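PDB 2YXL: 450aa long hypothetical fmu protein from Pyrococcus horikoshii, which probably methylates carbon 5 of cytosine in RNA, using S-adenosyl-L-methionine as methyl donor. Local coordinates for residues L8-A21 / F39-L53. Sequence-based numbering, arbitrary orientation.
Sequences LSIPPKGIRAIIEA and FKKHDVEEAWLNRVL
His42 swings its ring against helix 12-21 with CG anti to its own carbonyl carbon (chi1 -77°), and Lys13, its CG wedged between backbone N and carbonyl carbon, runs out extended alongside the turn that follows. The imidazole lies with one face over the backbone between Arg16 and Ala17, while its NE2 and CD2 meet the Arg16 side chain, NE2 standing 3.4 Å from Arg16 CB. The two side chains cross at about a right angle, with CD2 of the ring at the edge of the guanidinium. Glu20 OE2 sits at the ring's edge by CE1, near its plane, the carboxylate turned 60° from the imidazole; Phe117 of helix 104-121 adds an aromatic neighbour. Glu20 OE1 makes a long salt bridge to Lys41 NZ at 3.8 Å, but its stronger partner is Arg121. A glycine in place of His42 would probably leave the Arg16-Ala17 backbone without its flat cover and open a gap between Arg16 and Glu20. Lys13 NZ donates to Asp43 O at 3.1 Å, almost straight on to the carbonyl, and to a water that also takes the Glu46 N-H at the N-cap of helix 47-53. Deeper in, Ala17 CB packs among Phe39, Val44 and Leu53, lying 3.8 Å from Leu53 CD1. The other branch of Leu53, CD2, reaches Ile10 and Ile18, and Leu49 CD1 abuts the Pro11 ring at CD, 3.7 Å away. Farther out, Leu8 CD1 touches Val52 CG1. Helices 12-21 and 47-53 cross at -39° with axes 10.9 Å apart; helix 84-99 also touches Ile10 and Ile18. An apolar core edged by polar links thus joins helix 12-21 to the turn after Lys41 and to helix 47-53 in the all-helical N-terminal domain, away from the sinefungin pocket.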
loop_
_atom_site.group_PDB
_atom_site.type_symbol
_atom_site.label_atom_id
_atom_site.label_comp_id
_atom_site.label_asym_id
_atom_site.label_seq_id
_atom_site.Cartn_x
_atom_site.Cartn_y
_atom_site.Cartn_z
ATOM N N LEU A 8 13.434 17.247 20.245
ATOM C CA LEU A 8 12.681 17.390 19.003
ATOM C C LEU A 8 12.037 18.774 18.904
ATOM O O LEU A 8 11.110 19.091 19.655
ATOM C CB LEU A 8 11.609 16.296 18.913
ATOM C CG LEU A 8 10.686 16.230 17.691
ATOM C CD1 LEU A 8 11.374 15.538 16.530
ATOM C CD2 LEU A 8 9.399 15.507 18.043
ATOM N N SER A 9 12.537 19.589 17.975
ATOM C CA SER A 9 11.978 20.917 17.715
ATOM C C SER A 9 11.261 20.968 16.364
ATOM O O SER A 9 11.893 20.849 15.311
ATOM C CB SER A 9 13.069 21.990 17.784
ATOM O OG SER A 9 14.071 21.756 16.810
ATOM N N ILE A 10 9.940 21.141 16.406
ATOM C CA ILE A 10 9.129 21.242 15.193
ATOM C C ILE A 10 8.597 22.672 15.045
ATOM O O ILE A 10 7.947 23.186 15.956
ATOM C CB ILE A 10 7.951 20.214 15.186
ATOM C CG1 ILE A 10 8.459 18.802 15.501
ATOM C CG2 ILE A 10 7.217 20.226 13.839
ATOM C CD1 ILE A 10 7.365 17.785 15.781
ATOM N N PRO A 11 8.890 23.322 13.899
ATOM C CA PRO A 11 8.384 24.665 13.588
ATOM C C PRO A 11 6.863 24.676 13.350
ATOM O O PRO A 11 6.283 23.620 13.095
ATOM C CB PRO A 11 9.138 25.030 12.304
ATOM C CG PRO A 11 9.465 23.725 11.677
ATOM C CD PRO A 11 9.750 22.801 12.820
ATOM N N PRO A 12 6.223 25.864 13.431
ATOM C CA PRO A 12 4.764 25.981 13.278
ATOM C C PRO A 12 4.214 25.354 11.997
ATOM O O PRO A 12 3.187 24.669 12.045
ATOM C CB PRO A 12 4.533 27.497 13.269
ATOM C CG PRO A 12 5.679 28.051 14.028
ATOM C CD PRO A 12 6.847 27.179 13.683
ATOM N N LYS A 13 4.894 25.572 10.871
ATOM C CA LYS A 13 4.478 24.990 9.592
ATOM C C LYS A 13 4.580 23.465 9.605
ATOM O O LYS A 13 3.826 22.780 8.911
ATOM C CB LYS A 13 5.269 25.586 8.417
ATOM C CG LYS A 13 6.744 25.195 8.346
ATOM C CD LYS A 13 7.384 25.707 7.066
ATOM C CE LYS A 13 8.863 25.354 6.999
ATOM N NZ LYS A 13 9.564 26.087 5.903
ATOM N N GLY A 14 5.514 22.950 10.404
ATOM C CA GLY A 14 5.700 21.514 10.577
ATOM C C GLY A 14 4.573 20.888 11.374
ATOM O O GLY A 14 4.132 19.780 11.067
ATOM N N ILE A 15 4.112 21.605 12.400
ATOM C CA ILE A 15 2.996 21.159 13.235
ATOM C C ILE A 15 1.709 21.088 12.419
ATOM O O ILE A 15 0.958 20.122 12.520
ATOM C CB ILE A 15 2.811 22.065 14.488
ATOM C CG1 ILE A 15 3.953 21.847 15.493
ATOM C CG2 ILE A 15 1.444 21.839 15.151
ATOM C CD1 ILE A 15 4.024 20.449 16.119
ATOM N N ARG A 16 1.471 22.105 11.597
ATOM C CA ARG A 16 0.295 22.134 10.734
ATOM C C ARG A 16 0.390 21.067 9.649
ATOM O O ARG A 16 -0.630 20.576 9.160
ATOM C CB ARG A 16 0.112 23.518 10.106
ATOM C CG ARG A 16 -0.179 24.634 11.106
ATOM C CD ARG A 16 -0.479 25.952 10.407
ATOM N NE ARG A 16 0.718 26.518 9.790
ATOM C CZ ARG A 16 1.441 27.507 10.306
ATOM N NH1 ARG A 16 1.096 28.074 11.458
ATOM N NH2 ARG A 16 2.517 27.931 9.660
ATOM N N ALA A 17 1.623 20.702 9.299
ATOM C CA ALA A 17 1.890 19.730 8.243
ATOM C C ALA A 17 1.457 18.300 8.581
ATOM O O ALA A 17 0.735 17.683 7.793
ATOM C CB ALA A 17 3.366 19.772 7.833
ATOM N N ILE A 18 1.887 17.768 9.729
ATOM C CA ILE A 18 1.522 16.387 10.088
ATOM C C ILE A 18 0.050 16.268 10.429
ATOM O O ILE A 18 -0.559 15.244 10.143
ATOM C CB ILE A 18 2.321 15.770 11.278
ATOM C CG1 ILE A 18 3.257 16.776 11.935
ATOM C CG2 ILE A 18 3.002 14.458 10.859
ATOM C CD1 ILE A 18 2.616 17.497 13.082
ATOM N N ILE A 19 -0.512 17.302 11.052
ATOM C CA ILE A 19 -1.939 17.319 11.356
ATOM C C ILE A 19 -2.739 17.182 10.062
ATOM O O ILE A 19 -3.619 16.326 9.969
ATOM C CB ILE A 19 -2.374 18.580 12.151
ATOM C CG1 ILE A 19 -1.734 18.577 13.544
ATOM C CG2 ILE A 19 -3.909 18.648 12.264
ATOM C CD1 ILE A 19 -1.881 19.880 14.311
ATOM N N GLU A 20 -2.411 18.003 9.064
ATOM C CA GLU A 20 -3.078 17.931 7.766
ATOM C C GLU A 20 -2.811 16.598 7.056
ATOM O O GLU A 20 -3.705 16.053 6.408
ATOM C CB GLU A 20 -2.720 19.134 6.880
ATOM C CG GLU A 20 -3.360 19.101 5.485
ATOM C CD GLU A 20 -4.022 20.414 5.067
ATOM O OE1 GLU A 20 -4.923 20.364 4.200
ATOM O OE2 GLU A 20 -3.661 21.488 5.594
ATOM N N ALA A 21 -1.598 16.068 7.197
ATOM C CA ALA A 21 -1.249 14.782 6.588
ATOM C C ALA A 21 -2.023 13.631 7.225
ATOM O O ALA A 21 -2.494 12.732 6.527
ATOM C CB ALA A 21 0.256 14.531 6.674
ATOM N N PHE A 39 2.483 18.257 2.798
ATOM C CA PHE A 39 3.846 18.768 2.912
ATOM C C PHE A 39 4.128 19.892 1.910
ATOM O O PHE A 39 4.795 20.871 2.247
ATOM C CB PHE A 39 4.856 17.621 2.772
ATOM C CG PHE A 39 4.993 16.765 4.014
ATOM C CD1 PHE A 39 3.977 16.711 4.971
ATOM C CD2 PHE A 39 6.133 15.996 4.215
ATOM C CE1 PHE A 39 4.104 15.917 6.110
ATOM C CE2 PHE A 39 6.270 15.198 5.350
ATOM C CZ PHE A 39 5.254 15.159 6.298
ATOM N N LYS A 40 3.600 19.753 0.694
ATOM C CA LYS A 40 3.734 20.778 -0.344
ATOM C C LYS A 40 2.844 21.984 -0.056
ATOM O O LYS A 40 3.181 23.114 -0.422
ATOM C CB LYS A 40 3.404 20.208 -1.730
ATOM C CG LYS A 40 4.256 19.016 -2.153
ATOM C CD LYS A 40 5.676 19.413 -2.550
ATOM C CE LYS A 40 6.636 18.242 -2.399
ATOM N NZ LYS A 40 6.120 17.002 -3.042
ATOM N N LYS A 41 1.711 21.729 0.594
ATOM C CA LYS A 41 0.770 22.775 0.988
ATOM C C LYS A 41 1.386 23.680 2.054
ATOM O O LYS A 41 1.232 24.902 2.004
ATOM C CB LYS A 41 -0.521 22.144 1.520
ATOM C CG LYS A 41 -1.759 23.024 1.442
ATOM C CD LYS A 41 -2.857 22.468 2.339
ATOM C CE LYS A 41 -4.225 23.067 2.029
ATOM N NZ LYS A 41 -4.912 22.333 0.930
ATOM N N HIS A 42 2.092 23.071 3.005
ATOM C CA HIS A 42 2.670 23.793 4.139
ATOM C C HIS A 42 4.157 24.120 3.988
ATOM O O HIS A 42 4.812 24.529 4.953
ATOM C CB HIS A 42 2.407 23.037 5.442
ATOM C CG HIS A 42 1.009 23.194 5.949
ATOM N ND1 HIS A 42 0.037 22.235 5.761
ATOM C CD2 HIS A 42 0.414 24.209 6.618
ATOM C CE1 HIS A 42 -1.094 22.649 6.304
ATOM N NE2 HIS A 42 -0.893 23.843 6.830
ATOM N N ASP A 43 4.674 23.936 2.772
ATOM C CA ASP A 43 6.052 24.289 2.412
ATOM C C ASP A 43 7.132 23.603 3.261
ATOM O O ASP A 43 7.948 24.268 3.907
ATOM C CB ASP A 43 6.238 25.815 2.397
ATOM C CG ASP A 43 5.686 26.457 1.138
ATOM O OD1 ASP A 43 4.624 27.109 1.221
ATOM O OD2 ASP A 43 6.310 26.302 0.064
ATOM N N VAL A 44 7.127 22.273 3.255
ATOM C CA VAL A 44 8.181 21.502 3.908
ATOM C C VAL A 44 9.279 21.242 2.880
ATOM O O VAL A 44 9.299 20.204 2.216
ATOM C CB VAL A 44 7.652 20.179 4.522
ATOM C CG1 VAL A 44 8.734 19.499 5.352
ATOM C CG2 VAL A 44 6.421 20.443 5.383
ATOM N N GLU A 45 10.175 22.216 2.743
ATOM C CA GLU A 45 11.254 22.158 1.762
ATOM C C GLU A 45 12.469 21.431 2.331
ATOM O O GLU A 45 13.123 20.662 1.628
ATOM C CB GLU A 45 11.656 23.572 1.316
ATOM C CG GLU A 45 10.508 24.449 0.805
ATOM C CD GLU A 45 10.942 25.882 0.508
ATOM O OE1 GLU A 45 10.285 26.820 1.011
ATOM O OE2 GLU A 45 11.941 26.072 -0.222
ATOM N N GLU A 46 12.758 21.687 3.607
ATOM C CA GLU A 46 13.910 21.118 4.306
ATOM C C GLU A 46 13.825 19.598 4.391
ATOM O O GLU A 46 12.787 19.049 4.765
ATOM C CB GLU A 46 14.024 21.726 5.711
ATOM C CG GLU A 46 15.069 21.085 6.624
ATOM C CD GLU A 46 14.977 21.562 8.069
ATOM O OE1 GLU A 46 13.909 22.069 8.483
ATOM O OE2 GLU A 46 15.982 21.424 8.797
ATOM N N ALA A 47 14.925 18.934 4.039
ATOM C CA ALA A 47 15.014 17.476 4.069
ATOM C C ALA A 47 15.001 16.924 5.493
ATOM O O ALA A 47 14.480 15.832 5.730
ATOM C CB ALA A 47 16.259 17.000 3.323
ATOM N N TRP A 48 15.577 17.680 6.429
ATOM C CA TRP A 48 15.619 17.287 7.840
ATOM C C TRP A 48 14.222 17.275 8.456
ATOM O O TRP A 48 13.874 16.354 9.198
ATOM C CB TRP A 48 16.542 18.204 8.627
ATOM N N LEU A 49 13.431 18.300 8.141
ATOM C CA LEU A 49 12.048 18.380 8.597
ATOM C C LEU A 49 11.188 17.340 7.886
ATOM O O LEU A 49 10.367 16.674 8.519
ATOM C CB LEU A 49 11.479 19.789 8.386
ATOM C CG LEU A 49 10.083 20.072 8.957
ATOM C CD1 LEU A 49 10.066 19.926 10.472
ATOM C CD2 LEU A 49 9.602 21.455 8.548
ATOM N N ASN A 50 11.391 17.204 6.577
ATOM C CA ASN A 50 10.690 16.206 5.772
ATOM C C ASN A 50 10.864 14.803 6.351
ATOM O O ASN A 50 9.903 14.043 6.438
ATOM C CB ASN A 50 11.179 16.248 4.320
ATOM C CG ASN A 50 10.179 15.648 3.342
ATOM O OD1 ASN A 50 9.888 14.449 3.378
ATOM N ND2 ASN A 50 9.656 16.485 2.451
ATOM N N ARG A 51 12.093 14.487 6.756
ATOM C CA ARG A 51 12.434 13.199 7.359
ATOM C C ARG A 51 11.738 13.001 8.710
ATOM O O ARG A 51 11.058 11.993 8.919
ATOM C CB ARG A 51 13.956 13.075 7.507
ATOM C CG ARG A 51 14.445 11.707 7.953
ATOM C CD ARG A 51 15.965 11.619 7.939
ATOM N NE ARG A 51 16.520 11.656 6.586
ATOM C CZ ARG A 51 17.238 12.659 6.085
ATOM N NH1 ARG A 51 17.512 13.731 6.822
ATOM N NH2 ARG A 51 17.695 12.588 4.841
ATOM N N VAL A 52 11.908 13.969 9.609
ATOM C CA VAL A 52 11.322 13.926 10.950
ATOM C C VAL A 52 9.789 13.788 10.915
ATOM O O VAL A 52 9.218 12.949 11.616
ATOM C CB VAL A 52 11.762 15.164 11.787
ATOM C CG1 VAL A 52 10.859 15.384 12.988
ATOM C CG2 VAL A 52 13.208 15.013 12.235
ATOM N N LEU A 53 9.138 14.599 10.086
ATOM C CA LEU A 53 7.687 14.574 9.971
ATOM C C LEU A 53 7.173 13.302 9.301
ATOM O O LEU A 53 6.101 12.810 9.652
ATOM C CB LEU A 53 7.173 15.815 9.239
ATOM C CG LEU A 53 7.395 17.194 9.871
ATOM C CD1 LEU A 53 6.683 18.249 9.047
ATOM C CD2 LEU A 53 6.938 17.257 11.325
HETATM O O HOH W 1 11.414 23.633 5.206
#